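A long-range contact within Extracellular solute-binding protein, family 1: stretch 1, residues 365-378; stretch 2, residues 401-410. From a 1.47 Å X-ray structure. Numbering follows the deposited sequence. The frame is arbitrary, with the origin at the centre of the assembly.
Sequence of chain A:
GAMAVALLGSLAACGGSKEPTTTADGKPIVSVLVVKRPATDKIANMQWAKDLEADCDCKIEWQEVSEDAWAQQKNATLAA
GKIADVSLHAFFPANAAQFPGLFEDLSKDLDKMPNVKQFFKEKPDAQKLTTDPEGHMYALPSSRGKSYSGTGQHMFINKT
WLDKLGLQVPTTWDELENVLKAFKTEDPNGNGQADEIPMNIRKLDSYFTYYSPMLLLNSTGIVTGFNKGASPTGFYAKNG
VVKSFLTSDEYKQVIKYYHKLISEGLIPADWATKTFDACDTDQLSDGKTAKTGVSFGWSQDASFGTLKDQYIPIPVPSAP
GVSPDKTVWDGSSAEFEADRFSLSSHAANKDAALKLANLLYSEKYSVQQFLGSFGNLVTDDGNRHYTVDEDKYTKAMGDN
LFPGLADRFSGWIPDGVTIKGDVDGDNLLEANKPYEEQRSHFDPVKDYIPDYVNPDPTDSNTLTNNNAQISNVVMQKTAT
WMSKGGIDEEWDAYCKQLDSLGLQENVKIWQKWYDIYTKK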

# COMPACT_ATOMS: atom_id res chain seq x y z
N TYR A 365 -19.69 14.27 2.65
CA TYR A 365 -18.39 14.80 2.21
C TYR A 365 -17.35 13.71 1.98
O TYR A 365 -16.45 13.90 1.16
N SER A 366 -17.47 12.57 2.63
CA SER A 366 -16.54 11.48 2.33
C SER A 366 -16.74 10.98 0.91
O SER A 366 -15.77 10.79 0.17
N VAL A 367 -17.99 10.80 0.49
CA VAL A 367 -18.24 10.34 -0.87
C VAL A 367 -17.80 11.38 -1.89
O VAL A 367 -17.17 11.04 -2.90
N GLN A 368 -18.08 12.67 -1.62
CA GLN A 368 -17.71 13.71 -2.58
C GLN A 368 -16.20 13.93 -2.64
O GLN A 368 -15.65 14.19 -3.71
N GLN A 369 -15.49 13.81 -1.51
CA GLN A 369 -14.03 13.86 -1.63
C GLN A 369 -13.51 12.73 -2.48
O GLN A 369 -12.58 12.90 -3.28
N PHE A 370 -14.04 11.54 -2.28
CA PHE A 370 -13.47 10.35 -2.90
C PHE A 370 -13.80 10.30 -4.39
O PHE A 370 -12.95 9.94 -5.20
N LEU A 371 -15.03 10.69 -4.75
CA LEU A 371 -15.55 10.56 -6.12
C LEU A 371 -15.84 11.89 -6.80
O LEU A 371 -16.28 11.89 -7.95
N GLY A 372 -15.64 13.00 -6.12
CA GLY A 372 -15.96 14.32 -6.65
C GLY A 372 -17.37 14.77 -6.29
O GLY A 372 -18.19 14.02 -5.76
N SER A 373 -17.65 16.03 -6.61
CA SER A 373 -18.91 16.64 -6.22
C SER A 373 -20.11 15.92 -6.84
O SER A 373 -20.05 15.45 -7.98
N PHE A 374 -21.20 15.84 -6.07
CA PHE A 374 -22.46 15.34 -6.60
C PHE A 374 -22.87 16.14 -7.83
O PHE A 374 -22.76 17.37 -7.86
N GLY A 375 -23.33 15.43 -8.86
CA GLY A 375 -23.73 16.06 -10.10
C GLY A 375 -22.61 16.30 -11.08
O GLY A 375 -22.88 16.68 -12.23
N ASN A 376 -21.35 16.13 -10.67
CA ASN A 376 -20.24 16.24 -11.59
C ASN A 376 -19.93 14.85 -12.12
O ASN A 376 -20.37 14.49 -13.22
N LEU A 377 -19.23 14.03 -11.33
CA LEU A 377 -18.93 12.66 -11.71
C LEU A 377 -19.82 11.63 -11.04
O LEU A 377 -19.83 10.48 -11.47
N VAL A 378 -20.53 11.99 -9.98
CA VAL A 378 -21.21 11.00 -9.16
C VAL A 378 -22.63 11.47 -8.90
O VAL A 378 -22.88 12.66 -8.64
N LEU A 401 -7.71 17.26 -13.77
CA LEU A 401 -8.72 18.12 -13.18
C LEU A 401 -9.70 17.31 -12.36
O LEU A 401 -10.90 17.61 -12.32
N PHE A 402 -9.22 16.29 -11.65
CA PHE A 402 -10.14 15.48 -10.86
C PHE A 402 -10.78 16.35 -9.80
O PHE A 402 -10.07 17.03 -9.05
N PRO A 403 -12.14 16.36 -9.68
CA PRO A 403 -12.82 17.29 -8.76
C PRO A 403 -13.01 16.72 -7.36
O PRO A 403 -14.04 16.95 -6.71
N GLY A 404 -11.99 16.04 -6.89
CA GLY A 404 -11.96 15.57 -5.52
C GLY A 404 -10.55 15.22 -5.12
O GLY A 404 -9.59 15.48 -5.84
N LEU A 405 -10.43 14.63 -3.94
CA LEU A 405 -9.14 14.21 -3.43
C LEU A 405 -8.83 12.75 -3.72
O LEU A 405 -7.68 12.33 -3.57
N ALA A 406 -9.83 11.98 -4.13
CA ALA A 406 -9.69 10.56 -4.53
C ALA A 406 -9.14 9.75 -3.35
O ALA A 406 -9.55 10.00 -2.20
N ASP A 407 -8.23 8.81 -3.61
CA ASP A 407 -7.75 7.92 -2.56
C ASP A 407 -6.94 8.65 -1.49
O ASP A 407 -6.70 8.08 -0.43
N ARG A 408 -6.53 9.89 -1.74
CA ARG A 408 -5.82 10.68 -0.74
C ARG A 408 -6.76 11.38 0.26
O ARG A 408 -6.29 12.13 1.11
N PHE A 409 -8.07 11.13 0.19
CA PHE A 409 -9.06 11.88 0.95
C PHE A 409 -9.00 11.64 2.46
O PHE A 409 -8.34 10.72 2.97
N SER A 410 -9.73 12.49 3.16
CA SER A 410 -9.82 12.52 4.62
C SER A 410 -11.28 12.22 4.97
O SER A 410 -12.08 13.13 5.18

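The contact is organised around the last turns of a helix, and Gln-369 covers the most surface in it. Its CA-to-CB bond points sideways, but an m, t conformation with chi3 at 73° brings the amide nearer to the second stretch. There it reads the backbone of Ser-410 with both ends: Ser-410 N donates to Gln-369 OE1 at 3.0 Å, and Gln-369 NE2 donates to Ser-410 O at 2.9 Å. Because each amide atom meets its complement, a buried polar side chain is paid for without a charged partner. NE2 of Gln-369 also reaches back to Tyr-365 O at 3.3 Å, which braces the amide against its own helix. The main chain adds a second anchor, since Gln-369 O accepts from both Leu-405 N (2.8 Å) and Ala-406 N (3.0 Å).

Phe-370, chi1 t, supplies apolar bulk beside this polar clamp. Its CB lies over one face of the Phe-409 ring, with Phe-370 CB to Phe-409 CD2 at 3.9 Å, while the two rings meet obliquely, planes at 38°. Phe-409 points toward the helix with chi1 p, and the edge of the Phe-370 ring faces Ala-406 O and Asp-407 CA.

Pro-403, its ring C-gamma endo, fills the other end and points toward stretch 1. Leu-377, m, t, sends CD1 to Pro-403 CD at 3.7 Å and to Phe-402 CE1 at 3.4 Å; Asn-376 ND2 lies 3.6 Å from Pro-403 CB. Close approach here relies on glycine: a CB on Gly-372 would clash with Pro-403 CG, and one on Gly-404 would clash with Gln-369 O. At phi 91° and psi 172°, a CB on Gly-372 would also be jammed against Leu-371 O, which by itself calls for glycine. The rule is a two-ended amide clamp, flanked by aromatic packing, with Gly-372 and Gly-404 where a side chain would clash across the contact.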

# COMPACT_ATOMS: atom_id res chain seq x y z
CB TYR A 365 -17.89 15.92 3.13
CG TYR A 365 -18.78 17.13 2.98
CD1 TYR A 365 -18.75 17.85 1.81
CD2 TYR A 365 -19.68 17.49 3.96
CE1 TYR A 365 -19.61 18.93 1.60
CE2 TYR A 365 -20.54 18.58 3.78
CZ TYR A 365 -20.49 19.29 2.59
OH TYR A 365 -21.34 20.35 2.39
CB SER A 366 -16.71 10.34 3.35
OG SER A 366 -16.22 10.68 4.63
CB VAL A 367 -19.71 9.92 -1.06
CG1 VAL A 367 -19.98 9.63 -2.52
CG2 VAL A 367 -20.03 8.70 -0.20
CB GLN A 368 -18.47 15.00 -2.30
CG GLN A 368 -19.95 14.90 -2.62
CD GLN A 368 -20.64 16.24 -2.48
OE1 GLN A 368 -20.83 16.96 -3.48
NE2 GLN A 368 -20.98 16.62 -1.25
CB GLN A 369 -13.37 13.76 -0.26
CG GLN A 369 -13.53 14.89 0.68
CD GLN A 369 -12.90 14.52 1.99
OE1 GLN A 369 -11.67 14.48 2.11
NE2 GLN A 369 -13.72 14.12 2.96
CB PHE A 370 -13.99 9.11 -2.14
CG PHE A 370 -13.41 7.80 -2.61
CD1 PHE A 370 -12.05 7.55 -2.58
CD2 PHE A 370 -14.25 6.78 -3.03
CE1 PHE A 370 -11.53 6.34 -3.02
CE2 PHE A 370 -13.75 5.56 -3.46
CZ PHE A 370 -12.39 5.34 -3.46
CB LEU A 371 -16.84 9.73 -6.10
CG LEU A 371 -16.69 8.33 -5.49
CD1 LEU A 371 -18.04 7.62 -5.39
CD2 LEU A 371 -15.71 7.50 -6.29
CB SER A 373 -18.92 18.09 -6.70
OG SER A 373 -17.81 18.81 -6.18
CB PHE A 374 -23.54 15.45 -5.52
CG PHE A 374 -23.34 14.52 -4.34
CD1 PHE A 374 -22.93 13.22 -4.52
CD2 PHE A 374 -23.56 14.98 -3.06
CE1 PHE A 374 -22.76 12.39 -3.43
CE2 PHE A 374 -23.39 14.18 -1.97
CZ PHE A 374 -22.98 12.87 -2.15
CB ASN A 376 -19.06 16.93 -10.89
CG ASN A 376 -17.89 17.18 -11.81
OD1 ASN A 376 -17.72 16.50 -12.83
ND2 ASN A 376 -17.05 18.15 -11.45
CB LEU A 377 -17.49 12.27 -11.33
CG LEU A 377 -16.37 13.18 -11.82
CD1 LEU A 377 -15.03 12.58 -11.38
CD2 LEU A 377 -16.45 13.30 -13.33
CB VAL A 378 -20.45 10.72 -7.84
CG1 VAL A 378 -20.29 11.97 -7.04
CG2 VAL A 378 -21.15 9.63 -7.02
CB LEU A 401 -9.45 18.92 -14.26
CG LEU A 401 -8.58 19.96 -14.98
CD1 LEU A 401 -9.31 20.47 -16.23
CD2 LEU A 401 -8.25 21.09 -14.04
CB PHE A 402 -9.45 14.28 -10.21
CG PHE A 402 -10.43 13.30 -9.64
CD1 PHE A 402 -11.17 12.48 -10.48
CD2 PHE A 402 -10.65 13.22 -8.28
CE1 PHE A 402 -12.10 11.58 -9.98
CE2 PHE A 402 -11.60 12.32 -7.77
CZ PHE A 402 -12.32 11.51 -8.63
CB PRO A 403 -14.16 17.51 -9.45
CG PRO A 403 -14.46 16.14 -10.03
CD PRO A 403 -13.11 15.64 -10.53
CB LEU A 405 -9.10 14.45 -1.92
CG LEU A 405 -9.44 15.88 -1.46
CD1 LEU A 405 -9.33 16.05 0.02
CD2 LEU A 405 -8.55 16.90 -2.16
CB ALA A 406 -8.93 10.43 -5.82
CB ASP A 407 -6.94 6.78 -3.17
CG ASP A 407 -5.73 7.28 -3.92
OD1 ASP A 407 -5.91 8.00 -4.91
OD2 ASP A 407 -4.62 7.00 -3.45
CB ARG A 408 -4.94 11.72 -1.43
CG ARG A 408 -3.52 11.27 -1.73
CD ARG A 408 -3.42 10.08 -2.67
NE ARG A 408 -2.09 10.06 -3.29
CZ ARG A 408 -1.71 9.24 -4.27
NH1 ARG A 408 -2.53 8.31 -4.74
NH2 ARG A 408 -0.49 9.36 -4.79
CB PHE A 409 -10.49 11.60 0.44
CG PHE A 409 -11.12 10.29 0.95
CD1 PHE A 409 -10.40 9.10 1.04
CD2 PHE A 409 -12.46 10.27 1.27
CE1 PHE A 409 -11.03 7.92 1.48
CE2 PHE A 409 -13.08 9.10 1.71
CZ PHE A 409 -12.37 7.95 1.80
CB SER A 410 -9.41 13.87 5.16
OG SER A 410 -8.11 14.17 4.73